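Local atomic coordinates of Mlr7391 protein (Mesorhizobium loti, PDB entry 3HK4), a protein that is of unknown function but has an NTF2-like fold and may be a SnoaL-like polyketide cyclase. Residues N46-A51 with H64-L69; F97-K102 with G120-K125. All coordinates share one frame; numbering follows the deposited sequence. Where two conformers were deposited one is given.

Interaction 1: N46-A51 with H64-L69; sequences NADDIA and HGKEAL
Gly65 N gives its hydrogen to Ile50 O at 2.9 Å, and Lys66 N reaches Asp48 O at 2.8 Å; through these two backbone bonds the type I turn Ala47-Ile50 meets the N-terminal end of helix 66-78. Gly65 is the N-cap residue; at its backbone angles a CB would jam against the preceding carbonyl oxygen. Beyond the turn, Ala51 and His64 form an antiparallel non-hydrogen-bonded pair, with Ala51 CB 3.7 Å from His64 ND1.

Lys66 carries one group of polar contacts. Its side chain is fully extended (chi1 -177°), which takes the methylenes past Asn46 CB and Asp48 OD1 and brings NZ 3.4 Å from Asn46 O, a weak bond; NZ also bonds Glu43 O. One water takes a hydrogen from NZ and donates to both Asn46 O and Asp48 OD1. Another links Asn46 ND2 to Lys66 O, and a third joins Asp49 O to His64 ND1.

Apolar contact is carried by Ile50, whose CG2 lies 3.6 Å from Lys66 CA and whose CD1 meets Leu69 CD2 at 3.9 Å, the two side chains crossing at about a right angle.

Strand 128-135 runs alongside: Asn46 and Ile50 touch Ile129, and Leu69 touches Glu132. At the other end His64 N bonds Asn79 OD1 of the second subunit, so helix 66-78 starts beside the dimer partner.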
# COMPACT_ATOMS: atom_id res chain seq x y z
N ASN A 46 16.02 -2.04 8.44
CA ASN A 46 14.69 -2.11 9.03
C ASN A 46 14.55 -3.32 9.92
O ASN A 46 14.99 -4.40 9.58
CB ASN A 46 13.58 -2.17 8.02
CG ASN A 46 13.39 -0.88 7.26
OD1 ASN A 46 13.89 0.20 7.65
ND2 ASN A 46 12.55 -0.96 6.21
N ALA A 47 13.93 -3.12 11.07
CA ALA A 47 13.65 -4.25 11.97
C ALA A 47 12.55 -5.06 11.33
O ALA A 47 11.74 -4.52 10.58
CB ALA A 47 13.16 -3.74 13.33
N ASP A 48 12.51 -6.36 11.59
CA ASP A 48 11.48 -7.22 10.99
C ASP A 48 10.05 -6.75 11.30
O ASP A 48 9.12 -6.98 10.53
CB ASP A 48 11.62 -8.63 11.52
CG ASP A 48 12.85 -9.36 10.98
OD1 ASP A 48 13.50 -8.87 10.02
OD2 ASP A 48 13.15 -10.45 11.54
N ASP A 49 9.90 -6.13 12.47
CA ASP A 49 8.62 -5.63 12.92
C ASP A 49 8.55 -4.10 12.83
O ASP A 49 7.86 -3.48 13.62
CB ASP A 49 8.35 -6.11 14.33
CG ASP A 49 9.38 -5.64 15.34
OD1 ASP A 49 10.48 -5.20 14.98
OD2 ASP A 49 9.09 -5.74 16.54
N ILE A 50 9.26 -3.50 11.88
CA ILE A 50 9.22 -2.07 11.73
C ILE A 50 7.77 -1.51 11.58
O ILE A 50 6.99 -2.02 10.79
CB ILE A 50 10.10 -1.61 10.54
CG1 ILE A 50 10.14 -0.09 10.48
CG2 ILE A 50 9.62 -2.30 9.19
CD1 ILE A 50 11.23 0.57 9.61
N ALA A 51 7.45 -0.44 12.33
CA ALA A 51 6.17 0.28 12.24
C ALA A 51 6.40 1.57 11.45
O ALA A 51 7.36 2.26 11.70
CB ALA A 51 5.68 0.62 13.65
N HIS A 64 2.83 -2.26 9.61
CA HIS A 64 3.64 -3.05 10.51
C HIS A 64 4.25 -4.23 9.76
O HIS A 64 3.54 -4.94 9.07
CB HIS A 64 2.82 -3.59 11.70
CG HIS A 64 2.35 -2.51 12.63
ND1 HIS A 64 3.11 -2.03 13.67
CD2 HIS A 64 1.18 -1.81 12.67
CE1 HIS A 64 2.45 -1.07 14.30
NE2 HIS A 64 1.27 -0.92 13.72
N GLY A 65 5.56 -4.42 9.91
CA GLY A 65 6.27 -5.56 9.31
C GLY A 65 7.22 -5.04 8.25
O GLY A 65 6.89 -4.11 7.53
N LYS A 66 8.38 -5.69 8.14
CA LYS A 66 9.43 -5.28 7.17
C LYS A 66 9.02 -5.55 5.71
O LYS A 66 9.16 -4.68 4.79
CB LYS A 66 10.75 -6.00 7.55
CG LYS A 66 11.95 -5.64 6.70
CD LYS A 66 13.23 -6.21 7.26
CE LYS A 66 14.43 -5.86 6.39
NZ LYS A 66 15.74 -6.37 6.95
N GLU A 67 8.47 -6.73 5.50
CA GLU A 67 8.03 -7.13 4.18
C GLU A 67 6.85 -6.28 3.76
O GLU A 67 6.77 -5.87 2.60
CB GLU A 67 7.66 -8.61 4.16
CG GLU A 67 7.38 -9.14 2.77
CD GLU A 67 8.60 -9.24 1.88
OE1 GLU A 67 9.75 -9.11 2.36
OE2 GLU A 67 8.41 -9.49 0.67
N ALA A 68 5.96 -5.96 4.70
CA ALA A 68 4.80 -5.07 4.42
C ALA A 68 5.34 -3.75 3.91
O ALA A 68 4.83 -3.21 2.95
CB ALA A 68 4.00 -4.81 5.66
N LEU A 69 6.40 -3.24 4.52
CA LEU A 69 6.93 -1.92 4.08
C LEU A 69 7.54 -1.98 2.72
O LEU A 69 7.54 -1.02 1.97
CB LEU A 69 7.89 -1.34 5.11
CG LEU A 69 8.30 0.13 5.07
CD1 LEU A 69 7.07 1.03 5.18
CD2 LEU A 69 9.34 0.44 6.20
O HOH W 1 11.28 -2.96 4.36
O HOH W 2 15.57 -7.38 9.70
O HOH W 3 5.29 -3.80 14.28
O HOH W 4 5.73 -1.66 8.04

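Interaction 2: F97-K102 with G120-K125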
# COMPACT_ATOMS: atom_id res chain seq x y z
N PHE A 97 17.00 9.63 14.68
CA PHE A 97 17.46 10.60 13.71
C PHE A 97 16.32 11.00 12.77
O PHE A 97 15.36 10.29 12.60
CB PHE A 97 18.68 10.14 12.94
CG PHE A 97 18.43 9.01 11.97
CD1 PHE A 97 18.54 7.71 12.40
CD2 PHE A 97 18.14 9.25 10.65
CE1 PHE A 97 18.34 6.66 11.52
CE2 PHE A 97 17.96 8.22 9.77
CZ PHE A 97 18.07 6.90 10.22
N ALA A 98 16.45 12.22 12.27
CA ALA A 98 15.50 12.85 11.39
C ALA A 98 16.16 13.22 10.10
O ALA A 98 17.37 13.58 10.08
CB ALA A 98 14.93 14.18 12.08
N LEU A 99 15.38 13.16 9.04
CA LEU A 99 15.78 13.57 7.71
C LEU A 99 14.70 14.48 7.15
O LEU A 99 13.53 14.36 7.48
CB LEU A 99 15.93 12.37 6.77
CG LEU A 99 17.02 11.37 7.10
CD1 LEU A 99 16.92 10.10 6.22
CD2 LEU A 99 18.35 12.07 6.93
N ARG A 100 15.09 15.39 6.30
CA ARG A 100 14.13 16.27 5.64
C ARG A 100 14.22 15.95 4.14
O ARG A 100 15.30 15.94 3.58
CB ARG A 100 14.43 17.72 5.98
CG ARG A 100 13.33 18.73 5.50
CD ARG A 100 13.62 19.20 4.10
NE ARG A 100 12.78 20.32 3.70
CZ ARG A 100 12.95 21.58 4.12
NH1 ARG A 100 13.91 21.92 4.99
NH2 ARG A 100 12.13 22.51 3.66
N PHE A 101 13.06 15.65 3.56
CA PHE A 101 12.91 15.24 2.17
C PHE A 101 12.15 16.33 1.48
O PHE A 101 11.12 16.73 1.97
CB PHE A 101 12.07 13.99 2.10
CG PHE A 101 12.65 12.82 2.84
CD1 PHE A 101 13.63 12.04 2.26
CD2 PHE A 101 12.18 12.47 4.08
CE1 PHE A 101 14.15 10.94 2.91
CE2 PHE A 101 12.68 11.39 4.76
CZ PHE A 101 13.67 10.60 4.18
N LYS A 102 12.70 16.83 0.37
CA LYS A 102 12.04 17.83 -0.49
C LYS A 102 12.24 17.32 -1.93
O LYS A 102 13.36 17.26 -2.43
CB LYS A 102 12.58 19.26 -0.31
CG LYS A 102 11.59 20.32 -0.82
CD LYS A 102 12.16 21.75 -0.95
CE LYS A 102 12.25 22.51 0.37
NZ LYS A 102 12.67 23.96 0.14
N GLY A 120 11.07 12.96 8.11
CA GLY A 120 10.99 11.55 8.58
C GLY A 120 11.75 11.39 9.90
O GLY A 120 12.88 11.86 10.01
N LEU A 121 11.17 10.70 10.88
CA LEU A 121 11.84 10.45 12.15
C LEU A 121 12.03 8.96 12.33
O LEU A 121 11.05 8.21 12.25
CB LEU A 121 11.02 11.00 13.32
CG LEU A 121 11.63 10.96 14.71
CD1 LEU A 121 12.82 11.98 14.84
CD2 LEU A 121 10.56 11.29 15.73
N TYR A 122 13.28 8.53 12.57
CA TYR A 122 13.62 7.13 12.58
C TYR A 122 14.08 6.76 13.96
O TYR A 122 14.92 7.42 14.47
CB TYR A 122 14.71 6.83 11.57
CG TYR A 122 14.27 7.17 10.14
CD1 TYR A 122 14.45 8.42 9.61
CD2 TYR A 122 13.66 6.20 9.35
CE1 TYR A 122 14.00 8.73 8.33
CE2 TYR A 122 13.20 6.50 8.07
CZ TYR A 122 13.38 7.76 7.57
OH TYR A 122 12.97 8.06 6.29
N THR A 123 13.47 5.75 14.55
CA THR A 123 13.87 5.23 15.87
C THR A 123 14.69 3.94 15.72
O THR A 123 14.28 3.01 15.01
CB THR A 123 12.67 4.89 16.69
OG1 THR A 123 11.87 6.06 16.82
CG2 THR A 123 13.07 4.38 18.07
N VAL A 124 15.82 3.87 16.43
CA VAL A 124 16.75 2.73 16.34
C VAL A 124 16.81 1.99 17.65
O VAL A 124 16.96 2.61 18.70
CB VAL A 124 18.12 3.23 15.98
CG1 VAL A 124 19.15 2.10 15.91
CG2 VAL A 124 18.05 3.98 14.60
N LYS A 125 16.70 0.68 17.58
CA LYS A 125 16.76 -0.15 18.76
C LYS A 125 17.59 -1.36 18.34
O LYS A 125 17.31 -2.00 17.35
CB LYS A 125 15.34 -0.52 19.21
CG LYS A 125 15.24 -1.40 20.43
CD LYS A 125 13.82 -2.02 20.60
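Phe97 and Tyr122 face each other as a hydrogen-bonded antiparallel pair and together account for about half of the buried surface. Tyr122 CB sits over one face of the Phe97 ring, 3.7 Å from its centroid, a CH-pi contact. The planes of the two rings are inclined by only 19°, yet the rings are displaced and share little face area; Phe97 CE2 comes 3.5 Å from Tyr122 CD1. Phe97 reaches this place because CG lies between the backbone N and the carbonyl carbon (chi1 70°), which swings the ring over the neighbouring strand, where its edge meets Val124 CG2. Tyr122 is bordered further by Leu99 CD1 and by Phe101, whose CZ lies 3.4 Å from Tyr122 OH, edge toward edge.

A serine in place of Phe97 would probably leave Tyr122 CB without the ring face it packs on and take away one of the neighbours of Val124 CG2, opening a gap.

Backbone bonds fix these positions: Tyr122 N to Phe97 O is 2.7 Å, Phe97 N also bonds Tyr122 O, and Leu99 and Gly120 exchange a second pair of bonds. A CB on Gly120 would crowd Phe101 CE2. Outside, Phe29 of helix 22-34 meets both Phe97 and Tyr122. An antiparallel hairpin whose aromatic face is covered by a helix fits the curved sheet of an NTF2-like fold.

From the N terminus, helices 22-34 and 38-45 come first. The chain then turns through 46-51, and interaction 1 closes a short loop of 12 residues when 64-69 returns to it at the head of helix 66-78. After that helix come strand 80-93 and the hairpin of strands 96-107 and 114-125, which interaction 2 ties together across 17 intervening residues. The two loops follow in series, neither enclosing nor crossing the other. The centres of interaction 1 and interaction 2 lie about 16 Å apart; their nearest atoms, about 6 Å apart, do not touch. Strand 128-135 connects them: it pairs with strand 50-53 on one side and strand 114-125 on the other, so both contacts reach the same mixed sheet.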